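Local coordinates for protein Lys-gingipain W83 (Porphyromonas gingivalis, PDB 3M1H) that cleaves proteins after lysine as a secreted cysteine protease and possible virulence factor, the chain here being its K3 cleaved adhesin domain, a calcium-binding beta jelly roll, at residues A[30-35]-A[46-51]; A[39-44]-A[167-172]; A[8-13]-A[171-176]. All coordinates share one frame; numbering follows the deposited sequence. Where two conformers were deposited one is given.

Contact 1: residues A[30-35]-A[46-51]; sequences WTTTPP and SAICVS. With CA (calcium ion), chain F.
A single antiparallel bridge between Thr31 and Ser51 ties the long loop that follows strand 19-22 to the start of strand 50-53 in the jelly roll of this adhesin domain. The two residues form a hydrogen-bonded pair: Thr31 N donates a hydrogen bond to Ser51 O at 2.8 Å, and Ser51 N donates one to Thr31 O at 2.8 Å. Trp30 CA adds a CA-H...O contact to the same Ser51 O, at 3.2 Å. The indole of Trp30 lies with its rim against the strand backbone, CZ3 being 3.7 Å from Val50 O, which sits near the ring plane. Farther along, the methyl of Thr32 lies against Cys49 O and Ile48: with CG2 anti to the carbonyl carbon, it comes to 3.4 Å from Cys49 O and 3.6 Å from Ile48 CG2, the side chains of Thr32 and Ile48 crossing at about a right angle. Thr31 OG1, anti to the backbone N (chi1 -179°), accepts from Thr33 N at 2.9 Å in an ST turn as the loop turns away from strand 50-53. Upstream of the bridge, Ser46 OG and Ile48 O bind a calcium ion. Trp30 packs on Ile168 of strand 167-177 and Leu68 of strand 65-69, with NE1 bonded to Asn66 O, while Val50 pairs through its backbone with Leu170 of strand 167-177.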
loop_
_atom_site.group_PDB
_atom_site.type_symbol
_atom_site.label_atom_id
_atom_site.label_comp_id
_atom_site.label_asym_id
_atom_site.label_seq_id
_atom_site.Cartn_x
_atom_site.Cartn_y
_atom_site.Cartn_z
ATOM N N TRP A 30 0.760 6.821 -3.764
ATOM C CA TRP A 30 0.036 6.429 -2.574
ATOM C C TRP A 30 -0.413 7.734 -1.927
ATOM O O TRP A 30 0.344 8.708 -1.837
ATOM C CB TRP A 30 0.933 5.678 -1.617
ATOM C CG TRP A 30 1.251 4.264 -1.987
ATOM C CD1 TRP A 30 2.329 3.834 -2.665
ATOM C CD2 TRP A 30 0.482 3.087 -1.657
ATOM N NE1 TRP A 30 2.304 2.457 -2.807
ATOM C CE2 TRP A 30 1.180 1.976 -2.185
ATOM C CE3 TRP A 30 -0.719 2.876 -0.967
ATOM C CZ2 TRP A 30 0.718 0.683 -2.031
ATOM C CZ3 TRP A 30 -1.184 1.584 -0.822
ATOM C CH2 TRP A 30 -0.474 0.508 -1.368
ATOM N N THR A 31 -1.654 7.742 -1.463
ATOM C CA THR A 31 -2.270 8.941 -0.933
ATOM C C THR A 31 -3.419 8.645 0.040
ATOM O O THR A 31 -4.092 7.632 -0.047
ATOM C CB THR A 31 -2.787 9.843 -2.075
ATOM O OG1 THR A 31 -3.373 11.025 -1.531
ATOM C CG2 THR A 31 -3.836 9.104 -2.935
ATOM N N THR A 32 -3.643 9.553 0.982
ATOM C CA THR A 32 -4.836 9.500 1.823
ATOM C C THR A 32 -5.933 10.441 1.318
ATOM O O THR A 32 -6.986 10.596 1.977
ATOM C CB THR A 32 -4.532 9.830 3.306
ATOM O OG1 THR A 32 -4.006 11.157 3.424
ATOM C CG2 THR A 32 -3.580 8.794 3.904
ATOM N N THR A 33 -5.717 11.076 0.176
ATOM C CA THR A 33 -6.757 11.963 -0.403
ATOM C C THR A 33 -6.987 11.532 -1.853
ATOM O O THR A 33 -6.688 12.281 -2.793
ATOM C CB THR A 33 -6.338 13.457 -0.364
ATOM O OG1 THR A 33 -5.065 13.628 -1.009
ATOM C CG2 THR A 33 -6.238 13.953 1.096
ATOM N N PRO A 34 -7.475 10.289 -2.078
ATOM C CA PRO A 34 -7.657 9.795 -3.444
ATOM C C PRO A 34 -8.582 10.679 -4.278
ATOM O O PRO A 34 -9.724 10.975 -3.846
ATOM C CB PRO A 34 -8.317 8.418 -3.245
ATOM C CG PRO A 34 -8.876 8.472 -1.874
ATOM C CD PRO A 34 -7.908 9.289 -1.080
ATOM N N PRO A 35 -8.121 11.104 -5.454
ATOM C CA PRO A 35 -9.061 11.817 -6.340
ATOM C C PRO A 35 -10.138 10.905 -6.933
ATOM O O PRO A 35 -9.896 9.696 -7.077
ATOM C CB PRO A 35 -8.160 12.343 -7.461
ATOM C CG PRO A 35 -7.024 11.438 -7.479
ATOM C CD PRO A 35 -6.784 11.022 -6.061
ATOM N N SER A 46 -11.441 2.405 11.153
ATOM C CA SER A 46 -10.875 3.719 11.364
ATOM C C SER A 46 -11.231 4.614 10.155
ATOM O O SER A 46 -11.659 4.120 9.105
ATOM C CB SER A 46 -9.359 3.618 11.512
ATOM O OG SER A 46 -8.781 3.243 10.267
ATOM N N ALA A 47 -11.028 5.918 10.296
ATOM C CA ALA A 47 -11.404 6.869 9.258
ATOM C C ALA A 47 -10.466 6.879 8.044
ATOM O O ALA A 47 -10.936 7.006 6.902
ATOM C CB ALA A 47 -11.515 8.278 9.855
ATOM N N ILE A 48 -9.155 6.760 8.275
ATOM C CA ILE A 48 -8.187 6.978 7.184
ATOM C C ILE A 48 -7.377 5.735 6.878
ATOM O O ILE A 48 -6.902 5.042 7.771
ATOM C CB ILE A 48 -7.173 8.099 7.515
ATOM C CG1 ILE A 48 -7.877 9.330 8.088
ATOM C CG2 ILE A 48 -6.283 8.417 6.286
ATOM C CD1 ILE A 48 -8.922 9.821 7.244
ATOM N N CYS A 49 -7.163 5.508 5.585
ATOM C CA CYS A 49 -6.163 4.581 5.108
ATOM C C CYS A 49 -5.429 5.206 3.920
ATOM O O CYS A 49 -5.818 6.286 3.433
ATOM C CB CYS A 49 -6.815 3.247 4.723
ATOM S SG CYS A 49 -7.993 3.351 3.346
ATOM N N VAL A 50 -4.349 4.552 3.466
ATOM C CA VAL A 50 -3.533 5.079 2.395
ATOM C C VAL A 50 -3.740 4.178 1.202
ATOM O O VAL A 50 -3.853 2.961 1.382
ATOM C CB VAL A 50 -2.060 5.227 2.816
ATOM C CG1 VAL A 50 -1.411 3.860 3.131
ATOM C CG2 VAL A 50 -1.276 6.030 1.768
ATOM N N SER A 51 -3.825 4.798 0.010
ATOM C CA SER A 51 -4.365 4.102 -1.171
ATOM C C SER A 51 -3.582 4.451 -2.419
ATOM O O SER A 51 -3.050 5.557 -2.542
ATOM C CB SER A 51 -5.830 4.500 -1.360
ATOM O OG SER A 51 -6.551 4.361 -0.125
HETATM CA CA CA F . -6.411 4.012 9.777
HETATM O O HOH W 1 -6.197 2.786 11.800
#

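Contact 2: residues A[39-44]-A[167-172]; sequences SSFAGH and WINLDD. With CA (calcium ion), chain F.
Phe41 sets the edge of its ring against the face of the Trp167 indole, an edge-to-face pair with the planes 72° apart. The touching atom is Phe41 CE2, which stands 3.5 Å from Trp167 CG, over the face but offset toward the rim, while CZ reaches across the five-membered ring toward CD1 and NE1. The neighbouring rim atom Phe41 CD2 meets Asn169 OD1 at 3.5 Å, close to the phenyl plane; that oxygen is also hydrogen-bonded by Ser51, and the amide is turned 49° from the ring. Trp167, Asn169 and Asp171 thus present one face of strand 167-177 to the loop, and at Asp171 this face becomes part of a calcium site of the jelly roll. Asp171 grips the calcium ion with both carboxylate oxygens, OD2 at 2.4 Å, and OD2 also accepts a hydrogen bond from His44 N at 2.9 Å on its anti lone pair, the lobe pointing away from OD1. The loop backbone is in this way a second-shell support of a first-shell ligand. CG of His44 is anti to the backbone N, and the imidazole ND1 donates to Asp172 OD2 at 2.9 Å, again on the anti lone pair and nearly in the ring plane, although ring and carboxylate stand 77° apart. Water 2 links His44 O to the same Asp172 OD2, and water 1, a calcium ligand, donates to Asp172 OD1 at 2.7 Å. Trp84 stacks on the imidazole, and Trp141 meets it at an oblique angle.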
loop_
_atom_site.group_PDB
_atom_site.type_symbol
_atom_site.label_atom_id
_atom_site.label_comp_id
_atom_site.label_asym_id
_atom_site.label_seq_id
_atom_site.Cartn_x
_atom_site.Cartn_y
_atom_site.Cartn_z
ATOM N N SER A 39 -10.853 12.755 -0.227
ATOM C CA SER A 39 -10.957 12.307 1.154
ATOM C C SER A 39 -10.680 10.808 1.162
ATOM O O SER A 39 -10.975 10.103 0.201
ATOM C CB SER A 39 -12.336 12.580 1.752
ATOM O OG SER A 39 -13.335 11.798 1.104
ATOM N N SER A 40 -10.087 10.340 2.250
ATOM C CA SER A 40 -9.761 8.932 2.398
ATOM C C SER A 40 -10.964 8.020 2.211
ATOM O O SER A 40 -12.101 8.323 2.596
ATOM C CB SER A 40 -9.191 8.698 3.782
ATOM O OG SER A 40 -8.762 7.354 3.930
ATOM N N PHE A 41 -10.710 6.879 1.591
ATOM C CA PHE A 41 -11.636 5.763 1.644
ATOM C C PHE A 41 -11.726 5.281 3.102
ATOM O O PHE A 41 -10.873 5.582 3.930
ATOM C CB PHE A 41 -11.152 4.630 0.736
ATOM C CG PHE A 41 -10.993 5.008 -0.715
ATOM C CD1 PHE A 41 -12.012 5.646 -1.394
ATOM C CD2 PHE A 41 -9.824 4.709 -1.414
ATOM C CE1 PHE A 41 -11.862 6.015 -2.722
ATOM C CE2 PHE A 41 -9.681 5.044 -2.719
ATOM C CZ PHE A 41 -10.706 5.700 -3.380
ATOM N N ALA A 42 -12.777 4.547 3.416
ATOM C CA ALA A 42 -12.998 4.064 4.776
ATOM C C ALA A 42 -11.834 3.193 5.217
ATOM O O ALA A 42 -11.505 2.238 4.521
ATOM C CB ALA A 42 -14.302 3.286 4.857
ATOM N N GLY A 43 -11.196 3.561 6.333
ATOM C CA GLY A 43 -10.021 2.832 6.819
ATOM C C GLY A 43 -10.403 1.549 7.524
ATOM O O GLY A 43 -11.568 1.189 7.616
ATOM N N HIS A 44 -9.413 0.828 8.017
ATOM C CA HIS A 44 -9.649 -0.403 8.712
ATOM C C HIS A 44 -10.079 -0.013 10.130
ATOM O O HIS A 44 -9.268 0.510 10.925
ATOM C CB HIS A 44 -8.368 -1.243 8.717
ATOM C CG HIS A 44 -8.482 -2.478 9.551
ATOM N ND1 HIS A 44 -7.652 -2.737 10.615
ATOM C CD2 HIS A 44 -9.359 -3.505 9.489
ATOM C CE1 HIS A 44 -8.016 -3.877 11.181
ATOM N NE2 HIS A 44 -9.038 -4.373 10.510
ATOM N N TRP A 167 -8.594 0.830 -6.660
ATOM C CA TRP A 167 -7.518 1.234 -5.738
ATOM C C TRP A 167 -7.218 0.089 -4.785
ATOM O O TRP A 167 -8.114 -0.736 -4.517
ATOM C CB TRP A 167 -7.911 2.449 -4.900
ATOM C CG TRP A 167 -8.177 3.737 -5.622
ATOM C CD1 TRP A 167 -9.241 4.070 -6.402
ATOM C CD2 TRP A 167 -7.354 4.891 -5.550
ATOM N NE1 TRP A 167 -9.140 5.390 -6.834
ATOM C CE2 TRP A 167 -7.959 5.897 -6.338
ATOM C CE3 TRP A 167 -6.130 5.162 -4.918
ATOM C CZ2 TRP A 167 -7.395 7.157 -6.473
ATOM C CZ3 TRP A 167 -5.576 6.420 -5.050
ATOM C CH2 TRP A 167 -6.208 7.393 -5.840
ATOM N N ILE A 168 -5.958 0.031 -4.340
ATOM C CA ILE A 168 -5.503 -0.802 -3.223
ATOM C C ILE A 168 -5.370 0.100 -1.981
ATOM O O ILE A 168 -4.905 1.242 -2.083
ATOM C CB ILE A 168 -4.236 -1.579 -3.551
ATOM C CG1 ILE A 168 -3.879 -2.510 -2.381
ATOM C CG2 ILE A 168 -3.057 -0.691 -3.897
ATOM C CD1 ILE A 168 -2.834 -3.578 -2.805
ATOM N N ASN A 169 -5.782 -0.428 -0.835
ATOM C CA ASN A 169 -5.708 0.278 0.445
ATOM C C ASN A 169 -4.822 -0.459 1.439
ATOM O O ASN A 169 -4.811 -1.691 1.482
ATOM C CB ASN A 169 -7.074 0.377 1.078
ATOM C CG ASN A 169 -8.088 1.110 0.262
ATOM O OD1 ASN A 169 -7.786 2.096 -0.376
ATOM N ND2 ASN A 169 -9.326 0.660 0.332
ATOM N N LEU A 170 -4.100 0.313 2.262
ATOM C CA LEU A 170 -3.235 -0.192 3.303
ATOM C C LEU A 170 -3.567 0.548 4.605
ATOM O O LEU A 170 -3.876 1.750 4.561
ATOM C CB LEU A 170 -1.794 0.080 2.878
ATOM C CG LEU A 170 -0.658 -0.172 3.854
ATOM C CD1 LEU A 170 -0.489 -1.660 4.161
ATOM C CD2 LEU A 170 0.645 0.447 3.302
ATOM N N ASP A 171 -3.489 -0.152 5.727
ATOM C CA ASP A 171 -3.715 0.508 7.036
ATOM C C ASP A 171 -3.010 -0.296 8.118
ATOM O O ASP A 171 -2.620 -1.455 7.942
ATOM C CB ASP A 171 -5.216 0.652 7.280
ATOM C CG ASP A 171 -5.602 1.811 8.268
ATOM O OD1 ASP A 171 -4.704 2.468 8.783
ATOM O OD2 ASP A 171 -6.841 2.037 8.424
ATOM N N ASP A 172 -2.846 0.345 9.281
ATOM C CA ASP A 172 -2.417 -0.335 10.505
ATOM C C ASP A 172 -1.112 -1.143 10.304
ATOM O O ASP A 172 -1.051 -2.353 10.527
ATOM C CB ASP A 172 -3.568 -1.160 11.070
ATOM C CG ASP A 172 -4.682 -0.306 11.658
ATOM O OD1 ASP A 172 -4.392 0.825 12.115
ATOM O OD2 ASP A 172 -5.825 -0.778 11.717
HETATM CA CA CA F . -6.411 4.012 9.777
HETATM O O HOH W 2 -7.818 -0.027 13.215
HETATM O O HOH W 1 -6.197 2.786 11.800
#

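Contact 3: residues A[8-13]-A[171-176]; sequences EDFENG and DDVVIT. With CA (calcium ion), chain F.
This contact combines strand pairing with metal coordination: the end of strand 4-8 and the turn after it lie against strand 167-177, where the first and last strands of the domain run antiparallel. Glu8 and Val173 are a hydrogen-bonded pair, with Glu8 N bonded to Val173 O at 2.9 Å in a nearly straight line (169°) and Val173 N to Glu8 O at 3.0 Å. Asp172 and Val173 both face Glu8, a G1 beta bulge at the point where the last strand reaches the metal. Beyond the pair the chain turns, and Phe10 is laid with its rim toward the strand: CE2 touches Val173 CG2 at 3.9 Å and CD2 lies 3.7 Å from Asp171 OD1, both partners in the ring plane. Over the centre of one ring face sits Glu8 CG, and the bend at chi2 (49°) turns CD of Glu8 back, where OE2 accepts from Phe10 N at 2.8 Å. Asp9 OD1 closes an Asx turn by accepting from Glu11 N, met from above the carboxylate plane. From the same two residues, Asp9 O at 2.4 Å and Glu11 OE2 at 2.3 Å bind the calcium ion that Asp171 holds from the strand. Ser46, Ile48 and a water complete the calcium site, in which carboxylate, carbonyl and hydroxyl oxygens from parts of the chain far apart in sequence meet on one ion.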
loop_
_atom_site.group_PDB
_atom_site.type_symbol
_atom_site.label_atom_id
_atom_site.label_comp_id
_atom_site.label_asym_id
_atom_site.label_seq_id
_atom_site.Cartn_x
_atom_site.Cartn_y
_atom_site.Cartn_z
ATOM N N GLU A 8 1.702 2.649 12.602
ATOM C CA GLU A 8 1.122 3.734 11.835
ATOM C C GLU A 8 -0.313 3.434 11.399
ATOM O O GLU A 8 -0.588 2.463 10.643
ATOM C CB GLU A 8 1.973 4.023 10.605
ATOM C CG GLU A 8 1.510 5.249 9.846
ATOM C CD GLU A 8 1.311 6.442 10.779
ATOM O OE1 GLU A 8 2.259 6.754 11.526
ATOM O OE2 GLU A 8 0.219 7.035 10.743
ATOM N N ASP A 9 -1.218 4.310 11.832
ATOM C CA ASP A 9 -2.647 4.176 11.566
ATOM C C ASP A 9 -3.132 5.117 10.466
ATOM O O ASP A 9 -4.301 5.092 10.118
ATOM C CB ASP A 9 -3.503 4.342 12.853
ATOM C CG ASP A 9 -3.297 5.678 13.546
ATOM O OD1 ASP A 9 -2.832 6.652 12.908
ATOM O OD2 ASP A 9 -3.638 5.715 14.771
ATOM N N PHE A 10 -2.254 5.977 9.987
ATOM C CA PHE A 10 -2.531 6.962 8.924
ATOM C C PHE A 10 -3.593 8.003 9.265
ATOM O O PHE A 10 -4.021 8.744 8.383
ATOM C CB PHE A 10 -2.811 6.270 7.565
ATOM C CG PHE A 10 -1.651 5.423 7.119
ATOM C CD1 PHE A 10 -0.555 6.005 6.504
ATOM C CD2 PHE A 10 -1.637 4.063 7.337
ATOM C CE1 PHE A 10 0.562 5.267 6.114
ATOM C CE2 PHE A 10 -0.518 3.318 6.965
ATOM C CZ PHE A 10 0.571 3.915 6.355
ATOM N N GLU A 11 -3.975 8.106 10.550
ATOM C CA GLU A 11 -5.058 9.001 10.893
ATOM C C GLU A 11 -4.668 10.480 10.768
ATOM O O GLU A 11 -5.555 11.329 10.632
ATOM C CB GLU A 11 -5.604 8.668 12.271
ATOM C CG GLU A 11 -6.208 7.262 12.338
ATOM C CD GLU A 11 -7.338 7.028 11.342
ATOM O OE1 GLU A 11 -8.245 7.887 11.199
ATOM O OE2 GLU A 11 -7.366 5.949 10.683
ATOM N N ASN A 12 -3.370 10.766 10.765
ATOM C CA ASN A 12 -2.874 12.085 10.381
ATOM C C ASN A 12 -2.260 12.185 8.994
ATOM O O ASN A 12 -1.429 13.058 8.711
ATOM C CB ASN A 12 -1.911 12.574 11.459
ATOM C CG ASN A 12 -2.611 12.704 12.787
ATOM O OD1 ASN A 12 -3.578 13.463 12.900
ATOM N ND2 ASN A 12 -2.194 11.925 13.760
ATOM N N GLY A 13 -2.709 11.311 8.098
ATOM C CA GLY A 13 -2.135 11.235 6.749
ATOM C C GLY A 13 -0.860 10.412 6.723
ATOM O O GLY A 13 -0.497 9.780 7.709
ATOM N N ASP A 171 -3.489 -0.152 5.727
ATOM C CA ASP A 171 -3.715 0.508 7.036
ATOM C C ASP A 171 -3.010 -0.296 8.118
ATOM O O ASP A 171 -2.620 -1.455 7.942
ATOM C CB ASP A 171 -5.216 0.652 7.280
ATOM C CG ASP A 171 -5.602 1.811 8.268
ATOM O OD1 ASP A 171 -4.704 2.468 8.783
ATOM O OD2 ASP A 171 -6.841 2.037 8.424
ATOM N N ASP A 172 -2.846 0.345 9.281
ATOM C CA ASP A 172 -2.417 -0.335 10.505
ATOM C C ASP A 172 -1.112 -1.143 10.304
ATOM O O ASP A 172 -1.051 -2.353 10.527
ATOM C CB ASP A 172 -3.568 -1.160 11.070
ATOM C CG ASP A 172 -4.682 -0.306 11.658
ATOM O OD1 ASP A 172 -4.392 0.825 12.115
ATOM O OD2 ASP A 172 -5.825 -0.778 11.717
ATOM N N VAL A 173 -0.077 -0.429 9.882
ATOM C CA VAL A 173 1.263 -0.992 9.692
ATOM C C VAL A 173 1.984 -1.022 11.027
ATOM O O VAL A 173 2.196 0.016 11.626
ATOM C CB VAL A 173 2.053 -0.152 8.693
ATOM C CG1 VAL A 173 3.491 -0.691 8.542
ATOM C CG2 VAL A 173 1.356 -0.106 7.322
ATOM N N VAL A 174 2.374 -2.207 11.476
ATOM C CA VAL A 174 3.062 -2.391 12.758
ATOM C C VAL A 174 4.343 -3.212 12.530
ATOM O O VAL A 174 4.294 -4.228 11.833
ATOM C CB VAL A 174 2.185 -3.109 13.790
ATOM C CG1 VAL A 174 2.907 -3.195 15.125
ATOM C CG2 VAL A 174 0.826 -2.375 13.984
ATOM N N ILE A 175 5.469 -2.751 13.074
ATOM C CA ILE A 175 6.758 -3.462 13.009
ATOM C C ILE A 175 7.262 -3.611 14.437
ATOM O O ILE A 175 7.339 -2.634 15.201
ATOM C CB ILE A 175 7.801 -2.745 12.131
ATOM C CG1 ILE A 175 7.278 -2.619 10.689
ATOM C CG2 ILE A 175 9.162 -3.510 12.207
ATOM C CD1 ILE A 175 8.205 -1.919 9.736
ATOM N N THR A 176 7.560 -4.856 14.793
ATOM C CA THR A 176 8.077 -5.189 16.105
ATOM C C THR A 176 9.487 -5.719 15.927
ATOM O O THR A 176 9.782 -6.352 14.922
ATOM C CB THR A 176 7.214 -6.268 16.790
ATOM O OG1 THR A 176 7.300 -7.496 16.053
ATOM C CG2 THR A 176 5.756 -5.833 16.856
HETATM CA CA CA F . -6.411 4.012 9.777
HETATM O O HOH W 1 -6.197 2.786 11.800
#

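All three contacts are partly buried and touch one calcium ion; contacts 2 and 3 use strand 167-177 and share Asp171 and Asp172, whereas contact 1 uses its neighbour, strand 50-53. Each mixes buried with partly exposed residues: contact 1 is buried at Trp30, Val50 and Ser51, contact 2 at Trp167 and Asn169, while His44, Asp172, Asp9 and Glu11 near the metal are partly exposed. Contact 1 is backbone bridging with an indole packed toward the core, contact 2 runs from an aromatic pair to a polar, water-linked end, and contact 3 pairs strands beside a carboxylate-rich turn. Contacts 1 and 2 lie closest, their centres about 5 Å apart.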